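Local coordinates for glutamic acid/alanine-rich protein (PDB 2Y44) that probably forms part of the surface coat of Trypanosoma congolense through an elongated, mostly helical ectodomain, the part of the protein described here, at residues A[1-6]-A[142-147]; A[12-17]-A[131-136]; A[34-39]-A[69-74]; A[82-87]-A[167-172]. All blocks are in the same frame, centred on the assembly; numbering follows the deposited sequence.

Contact 1 of 4, residues A[1-6]-A[142-147]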
loop_
_atom_site.group_PDB
_atom_site.type_symbol
_atom_site.label_atom_id
_atom_site.label_comp_id
_atom_site.label_asym_id
_atom_site.label_seq_id
_atom_site.Cartn_x
_atom_site.Cartn_y
_atom_site.Cartn_z
ATOM N N LYS A 1 31.733 0.972 -4.383
ATOM C CA LYS A 1 31.860 1.076 -5.885
ATOM C C LYS A 1 30.572 1.607 -6.464
ATOM O O LYS A 1 29.544 1.592 -5.777
ATOM C CB LYS A 1 32.184 -0.280 -6.489
ATOM C CG LYS A 1 33.539 -0.815 -6.020
ATOM C CD LYS A 1 34.659 0.174 -6.339
ATOM C CE LYS A 1 35.178 0.038 -7.769
ATOM N NZ LYS A 1 36.673 0.226 -7.824
ATOM N N VAL A 2 30.609 2.110 -7.701
ATOM C CA VAL A 2 29.447 2.824 -8.219
ATOM C C VAL A 2 28.219 1.895 -8.367
ATOM O O VAL A 2 27.086 2.338 -8.202
ATOM C CB VAL A 2 29.741 3.527 -9.548
ATOM C CG1 VAL A 2 30.005 2.503 -10.640
ATOM C CG2 VAL A 2 28.565 4.469 -9.947
ATOM N N GLU A 3 28.449 0.611 -8.667
ATOM C CA GLU A 3 27.318 -0.328 -8.738
ATOM C C GLU A 3 26.557 -0.353 -7.408
ATOM O O GLU A 3 25.332 -0.410 -7.356
ATOM C CB GLU A 3 27.786 -1.737 -9.133
ATOM C CG GLU A 3 26.673 -2.762 -9.234
ATOM C CD GLU A 3 27.153 -4.122 -9.738
ATOM O OE1 GLU A 3 28.363 -4.420 -9.615
ATOM O OE2 GLU A 3 26.287 -4.903 -10.209
ATOM N N GLU A 4 27.303 -0.396 -6.317
ATOM C CA GLU A 4 26.675 -0.448 -5.018
ATOM C C GLU A 4 25.911 0.841 -4.716
ATOM O O GLU A 4 24.846 0.812 -4.113
ATOM C CB GLU A 4 27.774 -0.648 -3.991
ATOM C CG GLU A 4 27.348 -1.465 -2.897
ATOM C CD GLU A 4 27.359 -0.670 -1.667
ATOM O OE1 GLU A 4 26.537 0.281 -1.603
ATOM O OE2 GLU A 4 28.287 -0.896 -0.852
ATOM N N VAL A 5 26.479 1.969 -5.132
ATOM C CA VAL A 5 25.852 3.267 -4.888
ATOM C C VAL A 5 24.544 3.381 -5.632
ATOM O O VAL A 5 23.545 3.837 -5.066
ATOM C CB VAL A 5 26.761 4.417 -5.304
ATOM C CG1 VAL A 5 26.053 5.756 -5.124
ATOM C CG2 VAL A 5 28.052 4.406 -4.444
ATOM N N GLN A 6 24.541 2.938 -6.884
ATOM C CA GLN A 6 23.339 3.009 -7.699
ATOM C C GLN A 6 22.292 2.040 -7.196
ATOM O O GLN A 6 21.091 2.319 -7.201
ATOM C CB GLN A 6 23.657 2.680 -9.144
ATOM C CG GLN A 6 24.383 3.804 -9.908
ATOM C CD GLN A 6 23.486 5.025 -10.242
ATOM O OE1 GLN A 6 22.530 5.361 -9.520
ATOM N NE2 GLN A 6 23.788 5.679 -11.373
ATOM N N ALA A 142 21.342 -6.709 -1.425
ATOM C CA ALA A 142 21.860 -7.865 -0.678
ATOM C C ALA A 142 22.879 -8.648 -1.506
ATOM O O ALA A 142 23.928 -9.129 -1.000
ATOM C CB ALA A 142 20.727 -8.772 -0.219
ATOM N N GLU A 143 22.586 -8.789 -2.787
ATOM C CA GLU A 143 23.459 -9.540 -3.691
ATOM C C GLU A 143 24.855 -8.954 -3.847
ATOM O O GLU A 143 25.810 -9.702 -4.057
ATOM C CB GLU A 143 22.789 -9.682 -5.075
ATOM C CG GLU A 143 21.618 -10.680 -5.048
ATOM C CD GLU A 143 20.597 -10.408 -6.131
ATOM O OE1 GLU A 143 20.926 -9.650 -7.070
ATOM O OE2 GLU A 143 19.526 -11.064 -6.118
ATOM N N LEU A 144 24.981 -7.619 -3.737
ATOM C CA LEU A 144 26.293 -6.963 -3.827
ATOM C C LEU A 144 27.137 -7.084 -2.543
ATOM O O LEU A 144 28.346 -6.784 -2.566
ATOM C CB LEU A 144 26.145 -5.463 -4.150
ATOM C CG LEU A 144 25.401 -5.156 -5.464
ATOM C CD1 LEU A 144 25.468 -3.646 -5.806
ATOM C CD2 LEU A 144 26.006 -5.986 -6.594
ATOM N N LEU A 145 26.479 -7.405 -1.432
ATOM C CA LEU A 145 27.102 -7.384 -0.132
ATOM C C LEU A 145 26.922 -8.705 0.611
ATOM O O LEU A 145 26.129 -8.786 1.555
ATOM C CB LEU A 145 26.513 -6.219 0.681
ATOM C CG LEU A 145 26.725 -4.887 -0.042
ATOM C CD1 LEU A 145 25.763 -3.844 0.484
ATOM C CD2 LEU A 145 28.167 -4.417 0.183
ATOM N N PRO A 146 27.623 -9.756 0.156
ATOM C CA PRO A 146 27.332 -11.081 0.723
ATOM C C PRO A 146 27.539 -11.156 2.232
ATOM O O PRO A 146 26.800 -11.854 2.916
ATOM C CB PRO A 146 28.337 -11.995 0.010
ATOM C CG PRO A 146 28.520 -11.356 -1.369
ATOM C CD PRO A 146 28.477 -9.830 -1.058
ATOM N N ASP A 147 28.509 -10.415 2.768
ATOM C CA ASP A 147 28.700 -10.412 4.234
ATOM C C ASP A 147 27.493 -9.853 5.001
ATOM O O ASP A 147 27.238 -10.235 6.144
ATOM C CB ASP A 147 29.969 -9.650 4.613
ATOM C CG ASP A 147 31.220 -10.482 4.431
ATOM O OD1 ASP A 147 31.117 -11.731 4.465
ATOM O OD2 ASP A 147 32.299 -9.883 4.234
#
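L144 reaches across to the first turn of the opposing helix and fits its isobutyl group against E3 and E4. Its CD1 methyl comes closest to the backbone there, with L144 CD1 3.5 Å from E4 CA and almost as near to the carbonyl oxygen of E3. The two leucine methyls divide the work: while CD1 presses on the helix surface, CD2 lies against the carboxylate end of E3, with L144 CD2 3.8 Å from E3 OE2. With CG anti to the backbone N (chi1 -180°) and the rest of the chain extended, E3 passes the leucine at a slant, its CG 3.7 Å from L144 CD1. E4 instead bends at chi2 (-116°) and runs at about a right angle to L145, bringing E4 OE2 to 3.7 Å from L145 CD2.

The contact joins the start of helix 2-16 to the end of helix 131-144, near one end of the long molecule. V2 and V5 pack instead on helix 113-120, V5 also on helix 57-107, and L145 on I152 of helix 149-183. Glutamate suits a position of this kind, since its methylenes can cover a leucine while its carboxylate stays at the surface. With no hydrogen bond or ion pair across it, the contact rests on van der Waals fit and partial burial of methyl groups.

Contact 2 of 4, residues A[12-17]-A[131-136]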
loop_
_atom_site.group_PDB
_atom_site.type_symbol
_atom_site.label_atom_id
_atom_site.label_comp_id
_atom_site.label_asym_id
_atom_site.label_seq_id
_atom_site.Cartn_x
_atom_site.Cartn_y
_atom_site.Cartn_z
ATOM N N ALA A 12 16.808 3.434 -1.838
ATOM C CA ALA A 12 16.371 4.699 -1.269
ATOM C C ALA A 12 15.119 5.243 -1.974
ATOM O O ALA A 12 14.196 5.707 -1.313
ATOM C CB ALA A 12 17.495 5.720 -1.318
ATOM N N ARG A 13 15.073 5.142 -3.299
ATOM C CA ARG A 13 13.876 5.627 -4.069
ATOM C C ARG A 13 12.614 4.835 -3.742
ATOM O O ARG A 13 11.501 5.387 -3.666
ATOM C CB ARG A 13 14.153 5.571 -5.582
ATOM C CG ARG A 13 15.233 6.582 -6.018
ATOM C CD ARG A 13 14.734 7.363 -7.216
ATOM N NE ARG A 13 15.576 8.509 -7.571
ATOM C CZ ARG A 13 16.581 8.460 -8.444
ATOM N NH1 ARG A 13 16.936 7.300 -8.997
ATOM N NH2 ARG A 13 17.197 9.583 -8.795
ATOM N N GLN A 14 12.781 3.522 -3.562
ATOM C CA GLN A 14 11.691 2.673 -3.054
ATOM C C GLN A 14 11.202 3.107 -1.675
ATOM O O GLN A 14 10.008 3.302 -1.474
ATOM C CB GLN A 14 12.093 1.179 -3.069
ATOM C CG GLN A 14 12.462 0.653 -4.450
ATOM C CD GLN A 14 11.249 0.433 -5.358
ATOM O OE1 GLN A 14 11.229 0.865 -6.526
ATOM N NE2 GLN A 14 10.255 -0.250 -4.841
ATOM N N LEU A 15 12.119 3.228 -0.711
ATOM C CA LEU A 15 11.780 3.711 0.610
ATOM C C LEU A 15 11.087 5.088 0.575
ATOM O O LEU A 15 10.083 5.316 1.244
ATOM C CB LEU A 15 13.032 3.764 1.489
ATOM C CG LEU A 15 13.682 2.416 1.823
ATOM C CD1 LEU A 15 14.993 2.634 2.557
ATOM C CD2 LEU A 15 12.732 1.483 2.602
ATOM N N ARG A 16 11.646 6.030 -0.176
ATOM C CA ARG A 16 11.019 7.348 -0.279
ATOM C C ARG A 16 9.593 7.335 -0.860
ATOM O O ARG A 16 8.826 8.297 -0.669
ATOM C CB ARG A 16 11.902 8.284 -1.133
ATOM C CG ARG A 16 13.253 8.511 -0.522
ATOM C CD ARG A 16 14.163 9.131 -1.551
ATOM N NE ARG A 16 15.546 9.253 -1.094
ATOM C CZ ARG A 16 16.565 9.501 -1.927
ATOM N NH1 ARG A 16 16.356 9.592 -3.255
ATOM N NH2 ARG A 16 17.802 9.581 -1.456
ATOM N N ALA A 17 9.214 6.238 -1.506
ATOM C CA ALA A 17 7.923 6.159 -2.172
ATOM C C ALA A 17 6.844 5.584 -1.254
ATOM O O ALA A 17 5.683 5.610 -1.619
ATOM C CB ALA A 17 8.012 5.357 -3.477
ATOM N N SER A 131 5.077 -4.225 -3.245
ATOM C CA SER A 131 5.866 -5.151 -2.439
ATOM C C SER A 131 6.895 -5.869 -3.322
ATOM O O SER A 131 7.991 -6.207 -2.875
ATOM C CB SER A 131 4.951 -6.140 -1.718
ATOM O OG SER A 131 4.185 -6.851 -2.691
ATOM N N LYS A 132 6.548 -6.127 -4.576
ATOM C CA LYS A 132 7.496 -6.782 -5.498
ATOM C C LYS A 132 8.688 -5.872 -5.866
ATOM O O LYS A 132 9.828 -6.302 -5.826
ATOM C CB LYS A 132 6.794 -7.206 -6.796
ATOM C CG LYS A 132 7.712 -7.997 -7.713
ATOM C CD LYS A 132 7.220 -8.022 -9.159
ATOM C CE LYS A 132 6.444 -9.291 -9.460
ATOM N NZ LYS A 132 5.765 -9.201 -10.787
ATOM N N SER A 133 8.430 -4.622 -6.245
ATOM C CA SER A 133 9.559 -3.725 -6.640
ATOM C C SER A 133 10.486 -3.415 -5.452
ATOM O O SER A 133 11.718 -3.360 -5.589
ATOM C CB SER A 133 9.066 -2.417 -7.253
ATOM O OG SER A 133 8.360 -1.643 -6.288
ATOM N N LEU A 134 9.878 -3.286 -4.285
ATOM C CA LEU A 134 10.613 -3.063 -3.039
ATOM C C LEU A 134 11.444 -4.306 -2.670
ATOM O O LEU A 134 12.648 -4.194 -2.448
ATOM C CB LEU A 134 9.605 -2.723 -1.955
ATOM C CG LEU A 134 10.022 -2.575 -0.521
ATOM C CD1 LEU A 134 10.935 -1.348 -0.496
ATOM C CD2 LEU A 134 8.728 -2.321 0.322
ATOM N N GLU A 135 10.851 -5.503 -2.759
ATOM C CA GLU A 135 11.640 -6.714 -2.490
ATOM C C GLU A 135 12.811 -6.857 -3.464
ATOM O O GLU A 135 13.919 -7.261 -3.087
ATOM C CB GLU A 135 10.740 -7.957 -2.560
ATOM C CG GLU A 135 11.458 -9.240 -2.175
ATOM C CD GLU A 135 10.473 -10.385 -1.972
ATOM O OE1 GLU A 135 9.858 -10.832 -2.964
ATOM O OE2 GLU A 135 10.294 -10.813 -0.820
ATOM N N SER A 136 12.565 -6.594 -4.745
ATOM C CA SER A 136 13.614 -6.725 -5.729
ATOM C C SER A 136 14.781 -5.789 -5.429
ATOM O O SER A 136 15.957 -6.200 -5.500
ATOM C CB SER A 136 13.057 -6.420 -7.105
ATOM O OG SER A 136 12.143 -7.458 -7.460
#
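The carboxamide of Q14 meets S133 through its nitrogen, with the serine hydroxyl tilted 19° out of the amide plane. Q14 NE2 donates to S133 OG over 2.8 Å, and at 150° the bond is moderately bent. The amide oxygen is near the same serine, Q14 OE1 being 4.0 Å from S133 CB. A second flat group belongs to R16, whose guanidinium has the A12 methyl over one face, offset toward the rim, with A12 CB 3.8 Å above the plane. That group forms a salt bridge with D100 and also hydrogen-bonds to the carbonyl oxygens of C122 and G124, so it ties helix 2-16 to the loop next to the disulfide C9-C122.

Helices 2-16 and 131-144 pack side by side here. S133 stands in the first turn of helix 131-144, and its OG also accepts a hydrogen bond from the backbone N of T130. Serine suits a spot where a short side chain must reach back to the backbone, and its oxygen is gripped by two N-H groups, that of T130 and that of the Q14 amide. Q14 NE2 also passes 3.1 Å from L134 N, but both are donors and no bond forms.

Nearer the backbone of Q14 the contact turns apolar. Q14 CB touches a leucine methyl, 3.8 Å from L134 CD1, and the glutamine's chain bends at chi2 (-75°) to carry its head to the serine. L134 and L15 both pack on F159 of helix 149-183.

Contact 3 of 4, residues A[34-39]-A[69-74]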
loop_
_atom_site.group_PDB
_atom_site.type_symbol
_atom_site.label_atom_id
_atom_site.label_comp_id
_atom_site.label_asym_id
_atom_site.label_seq_id
_atom_site.Cartn_x
_atom_site.Cartn_y
_atom_site.Cartn_z
ATOM N N ARG A 34 -16.786 3.688 0.354
ATOM C CA ARG A 34 -17.794 4.676 -0.021
ATOM C C ARG A 34 -18.734 4.083 -1.053
ATOM O O ARG A 34 -19.939 4.206 -0.922
ATOM C CB ARG A 34 -17.155 5.988 -0.537
ATOM C CG ARG A 34 -18.154 6.938 -1.218
ATOM C CD ARG A 34 -17.418 7.944 -2.113
ATOM N NE ARG A 34 -17.029 7.320 -3.378
ATOM C CZ ARG A 34 -15.913 7.585 -4.050
ATOM N NH1 ARG A 34 -15.063 8.511 -3.617
ATOM N NH2 ARG A 34 -15.668 6.941 -5.184
ATOM N N GLU A 35 -18.183 3.456 -2.083
ATOM C CA GLU A 35 -19.013 2.849 -3.094
ATOM C C GLU A 35 -19.846 1.721 -2.512
ATOM O O GLU A 35 -21.013 1.512 -2.901
ATOM C CB GLU A 35 -18.176 2.347 -4.245
ATOM C CG GLU A 35 -17.477 3.491 -4.995
ATOM C CD GLU A 35 -16.678 2.986 -6.169
ATOM O OE1 GLU A 35 -17.274 2.299 -7.015
ATOM O OE2 GLU A 35 -15.455 3.245 -6.227
ATOM N N ALA A 36 -19.246 0.948 -1.605
ATOM C CA ALA A 36 -19.990 -0.155 -1.030
ATOM C C ALA A 36 -21.179 0.361 -0.215
ATOM O O ALA A 36 -22.268 -0.228 -0.195
ATOM C CB ALA A 36 -19.085 -0.995 -0.147
ATOM N N SER A 37 -20.934 1.435 0.514
ATOM C CA SER A 37 -21.968 2.038 1.320
ATOM C C SER A 37 -23.085 2.623 0.460
ATOM O O SER A 37 -24.257 2.570 0.855
ATOM C CB SER A 37 -21.376 3.122 2.233
ATOM O OG SER A 37 -20.551 2.506 3.195
ATOM N N GLU A 38 -22.705 3.192 -0.680
ATOM C CA GLU A 38 -23.719 3.703 -1.624
ATOM C C GLU A 38 -24.580 2.570 -2.173
ATOM O O GLU A 38 -25.816 2.721 -2.295
ATOM C CB GLU A 38 -23.065 4.483 -2.749
ATOM C CG GLU A 38 -22.529 5.833 -2.280
ATOM C CD GLU A 38 -21.535 6.432 -3.266
ATOM O OE1 GLU A 38 -21.256 5.799 -4.307
ATOM O OE2 GLU A 38 -20.990 7.511 -2.968
ATOM N N ALA A 39 -23.964 1.415 -2.410
ATOM C CA ALA A 39 -24.734 0.247 -2.888
ATOM C C ALA A 39 -25.662 -0.232 -1.778
ATOM O O ALA A 39 -26.802 -0.649 -2.048
ATOM C CB ALA A 39 -23.801 -0.897 -3.386
ATOM N N ALA A 69 -23.876 -6.217 4.711
ATOM C CA ALA A 69 -22.740 -6.983 5.255
ATOM C C ALA A 69 -21.451 -6.658 4.483
ATOM O O ALA A 69 -20.366 -6.526 5.086
ATOM C CB ALA A 69 -23.057 -8.494 5.185
ATOM N N ALA A 70 -21.563 -6.504 3.158
ATOM C CA ALA A 70 -20.407 -6.170 2.342
ATOM C C ALA A 70 -19.878 -4.783 2.630
ATOM O O ALA A 70 -18.686 -4.602 2.711
ATOM C CB ALA A 70 -20.698 -6.343 0.842
ATOM N N ALA A 71 -20.763 -3.806 2.850
ATOM C CA ALA A 71 -20.337 -2.454 3.215
ATOM C C ALA A 71 -19.670 -2.438 4.582
ATOM O O ALA A 71 -18.686 -1.727 4.776
ATOM C CB ALA A 71 -21.563 -1.512 3.210
ATOM N N GLN A 72 -20.141 -3.308 5.484
ATOM C CA GLN A 72 -19.577 -3.375 6.814
ATOM C C GLN A 72 -18.145 -3.908 6.729
ATOM O O GLN A 72 -17.219 -3.367 7.331
ATOM C CB GLN A 72 -20.438 -4.338 7.605
ATOM C CG GLN A 72 -20.983 -3.769 8.810
ATOM C CD GLN A 72 -20.066 -4.045 9.949
ATOM O OE1 GLN A 72 -18.904 -3.634 9.927
ATOM N NE2 GLN A 72 -20.562 -4.770 10.952
ATOM N N ARG A 73 -17.971 -4.935 5.928
ATOM C CA ARG A 73 -16.636 -5.486 5.692
ATOM C C ARG A 73 -15.686 -4.422 5.095
ATOM O O ARG A 73 -14.522 -4.302 5.480
ATOM C CB ARG A 73 -16.709 -6.729 4.797
ATOM C CG ARG A 73 -17.359 -7.964 5.470
ATOM C CD ARG A 73 -17.091 -9.232 4.653
ATOM N NE ARG A 73 -17.758 -9.179 3.350
ATOM C CZ ARG A 73 -19.038 -9.501 3.150
ATOM N NH1 ARG A 73 -19.813 -9.848 4.177
ATOM N NH2 ARG A 73 -19.575 -9.354 1.950
ATOM N N ALA A 74 -16.191 -3.670 4.136
ATOM C CA ALA A 74 -15.413 -2.581 3.545
ATOM C C ALA A 74 -15.011 -1.576 4.593
ATOM O O ALA A 74 -13.853 -1.147 4.597
ATOM C CB ALA A 74 -16.191 -1.881 2.357
#
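A71 sets its methyl over the backbone of the facing helix, CB lying 3.7 Å from A36 O and close to the carbonyl carbon. The same methyl borders S37, whose CA is 4.0 Å from A71 CB. A36 answers in kind: its CB meets the methyl of A74, with A36 CB 3.9 Å from A74 CB, and also lies against the backbone CA of A71.

Because the side chains that meet are alanines and one serine, the axes of helices 18-53 and 57-107 approach to 8.3 Å in these segments. Their directions differ by 160°, as befits the two arms of an antiparallel helical hairpin, and such close alanine-rich pairing recalls the Alacoil. S37 is small enough to sit at the margin; its OG hydrogen-bonds to A33 O one turn earlier and has a second, weak bond to E75 OE2 of the facing helix. A third helix, 149-183, covers the flank, where A176 touches A74 and A180 touches A70.

Away from the facing segment, R34 makes long ion pairs with E35 and E38. No hydrogen bond joins segments 34-39 and 69-74 directly, so their contact depends on close van der Waals packing of methyls and backbone.

Contact 4 of 4, residues A[82-87]-A[167-172]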
loop_
_atom_site.group_PDB
_atom_site.type_symbol
_atom_site.label_atom_id
_atom_site.label_comp_id
_atom_site.label_asym_id
_atom_site.label_seq_id
_atom_site.Cartn_x
_atom_site.Cartn_y
_atom_site.Cartn_z
ATOM N N ARG A 82 -5.702 2.308 7.444
ATOM C CA ARG A 82 -5.110 3.519 8.048
ATOM C C ARG A 82 -4.028 3.116 9.061
ATOM O O ARG A 82 -2.968 3.752 9.168
ATOM C CB ARG A 82 -6.199 4.338 8.763
ATOM C CG ARG A 82 -7.059 5.101 7.773
ATOM C CD ARG A 82 -8.335 5.581 8.429
ATOM N NE ARG A 82 -8.982 6.559 7.556
ATOM C CZ ARG A 82 -10.253 6.929 7.643
ATOM N NH1 ARG A 82 -11.037 6.453 8.600
ATOM N NH2 ARG A 82 -10.736 7.792 6.757
ATOM N N LYS A 83 -4.258 2.011 9.732
ATOM C CA LYS A 83 -3.292 1.510 10.718
ATOM C C LYS A 83 -2.076 0.962 9.991
ATOM O O LYS A 83 -0.939 1.234 10.367
ATOM C CB LYS A 83 -3.922 0.422 11.566
ATOM C CG LYS A 83 -4.975 0.928 12.568
ATOM C CD LYS A 83 -5.694 -0.262 13.222
ATOM C CE LYS A 83 -6.804 0.184 14.187
ATOM N NZ LYS A 83 -7.503 -1.040 14.780
ATOM N N HIS A 84 -2.314 0.147 8.970
ATOM C CA HIS A 84 -1.210 -0.414 8.182
ATOM C C HIS A 84 -0.359 0.660 7.528
ATOM O O HIS A 84 0.846 0.570 7.512
ATOM C CB HIS A 84 -1.736 -1.376 7.140
ATOM C CG HIS A 84 -2.433 -2.563 7.727
ATOM N ND1 HIS A 84 -3.384 -3.286 7.040
ATOM C CD2 HIS A 84 -2.319 -3.146 8.940
ATOM C CE1 HIS A 84 -3.783 -4.299 7.786
ATOM N NE2 HIS A 84 -3.181 -4.213 8.961
ATOM N N ALA A 85 -1.001 1.719 7.070
ATOM C CA ALA A 85 -0.280 2.803 6.417
ATOM C C ALA A 85 0.595 3.546 7.434
ATOM O O ALA A 85 1.763 3.859 7.135
ATOM C CB ALA A 85 -1.287 3.752 5.781
ATOM N N ALA A 86 0.018 3.866 8.592
ATOM C CA ALA A 86 0.767 4.645 9.613
ATOM C C ALA A 86 1.893 3.762 10.209
ATOM O O ALA A 86 2.980 4.273 10.531
ATOM C CB ALA A 86 -0.137 5.151 10.675
ATOM N N ASP A 87 1.640 2.466 10.363
ATOM C CA ASP A 87 2.700 1.562 10.846
ATOM C C ASP A 87 3.866 1.566 9.846
ATOM O O ASP A 87 5.050 1.625 10.216
ATOM C CB ASP A 87 2.201 0.111 10.966
ATOM C CG ASP A 87 1.237 -0.127 12.132
ATOM O OD1 ASP A 87 1.063 0.733 13.017
ATOM O OD2 ASP A 87 0.646 -1.226 12.155
ATOM N N GLU A 167 -1.551 -3.831 0.243
ATOM C CA GLU A 167 -2.013 -4.388 -1.045
ATOM C C GLU A 167 -3.162 -5.346 -0.792
ATOM O O GLU A 167 -4.142 -5.331 -1.530
ATOM C CB GLU A 167 -0.874 -5.093 -1.805
ATOM C CG GLU A 167 0.120 -4.118 -2.435
ATOM C CD GLU A 167 1.474 -4.762 -2.725
ATOM O OE1 GLU A 167 1.661 -5.962 -2.409
ATOM O OE2 GLU A 167 2.348 -4.044 -3.261
ATOM N N ASP A 168 -3.077 -6.120 0.287
ATOM C CA ASP A 168 -4.190 -7.025 0.640
ATOM C C ASP A 168 -5.389 -6.198 1.065
ATOM O O ASP A 168 -6.523 -6.477 0.693
ATOM C CB ASP A 168 -3.827 -7.975 1.767
ATOM C CG ASP A 168 -4.889 -9.054 1.983
ATOM O OD1 ASP A 168 -5.202 -9.796 1.021
ATOM O OD2 ASP A 168 -5.455 -9.118 3.090
ATOM N N ASP A 169 -5.144 -5.141 1.827
ATOM C CA ASP A 169 -6.247 -4.254 2.192
ATOM C C ASP A 169 -7.005 -3.729 0.952
ATOM O O ASP A 169 -8.254 -3.788 0.911
ATOM C CB ASP A 169 -5.705 -3.054 2.954
ATOM C CG ASP A 169 -5.187 -3.394 4.303
ATOM O OD1 ASP A 169 -5.553 -4.451 4.866
ATOM O OD2 ASP A 169 -4.482 -2.523 4.818
ATOM N N VAL A 170 -6.268 -3.232 -0.047
ATOM C CA VAL A 170 -6.854 -2.761 -1.300
ATOM C C VAL A 170 -7.729 -3.844 -1.961
ATOM O O VAL A 170 -8.921 -3.611 -2.201
ATOM C CB VAL A 170 -5.782 -2.195 -2.279
ATOM C CG1 VAL A 170 -6.365 -1.928 -3.664
ATOM C CG2 VAL A 170 -5.169 -0.885 -1.672
ATOM N N ARG A 171 -7.181 -5.054 -2.092
ATOM C CA ARG A 171 -7.948 -6.157 -2.652
ATOM C C ARG A 171 -9.227 -6.456 -1.841
ATOM O O ARG A 171 -10.313 -6.700 -2.424
ATOM C CB ARG A 171 -7.075 -7.424 -2.768
ATOM C CG ARG A 171 -6.000 -7.305 -3.866
ATOM C CD ARG A 171 -5.298 -8.657 -4.118
ATOM N NE ARG A 171 -4.801 -9.282 -2.901
ATOM C CZ ARG A 171 -3.578 -9.122 -2.395
ATOM N NH1 ARG A 171 -2.670 -8.360 -3.012
ATOM N NH2 ARG A 171 -3.256 -9.773 -1.277
ATOM N N THR A 172 -9.061 -6.593 -0.529
ATOM C CA THR A 172 -10.160 -6.956 0.370
ATOM C C THR A 172 -11.308 -5.936 0.318
ATOM O O THR A 172 -12.484 -6.316 0.179
ATOM C CB THR A 172 -9.618 -7.095 1.793
ATOM O OG1 THR A 172 -8.649 -8.154 1.799
ATOM C CG2 THR A 172 -10.715 -7.405 2.794
#
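Two long helices of the bundle, 57-107 and 149-183, run in opposite directions and are joined here by a histidine-carboxylate hydrogen bond between H84 and D169. H84 ND1 donates to D169 OD2 over a short 2.6 Å, and the N-H...O angle of 167° is close to straight. The acceptor uses its syn lone pair, on the side of the other carboxylate oxygen, and it lies near the plane of the imidazole. Ring and carboxylate are only 9° apart in tilt, so the aspartate meets the ring at its edge. Both side chains place CG anti to the carbonyl carbon (chi1 -62° for H84), and each points its flat head across the gap.

The backbones themselves stay apart, with H84 CA 8.7 Å from D169 CA, a span that two medium-length polar side chains can bridge. The bond supplies a partner for a buried carboxylate that also lies against V77 and A81, and the carboxylate would probably favour a protonated ring. H84 leans in turn on S165 and L166. Within helix 149-183, T172 OG1 donates to D168 O at 2.9 Å, a familiar habit of helical threonine, while R171 NH2 forms a salt bridge with D168 OD1, its hydrogen bond weak. The whole is a partly buried histidine-carboxylate link between two antiparallel helices of a bundle, with no catalytic role implied.

Overall arrangement
The four contacts are spread along one elongated helical bundle. Contacts 1 and 2 both join helix 2-16 to helix 131-144, their centres about 16 Å apart, and contact 2 lies within the chain span that contact 1 encloses. Contact 4 follows at about 16 Å from contact 2, centre to centre, and touches it where S131 meets E167. Contact 3 lies about 17 Å from contact 4 by centres, shares helix 57-107 with it, and is some 47 Å from contact 1. Along the chain, contact 3 falls within the spans of contacts 1 and 2 and closes before contact 4 opens, whereas contacts 1 and 2 each cross contact 4. Together they link sequence-distant helices, consistent with a surface-coat ectodomain.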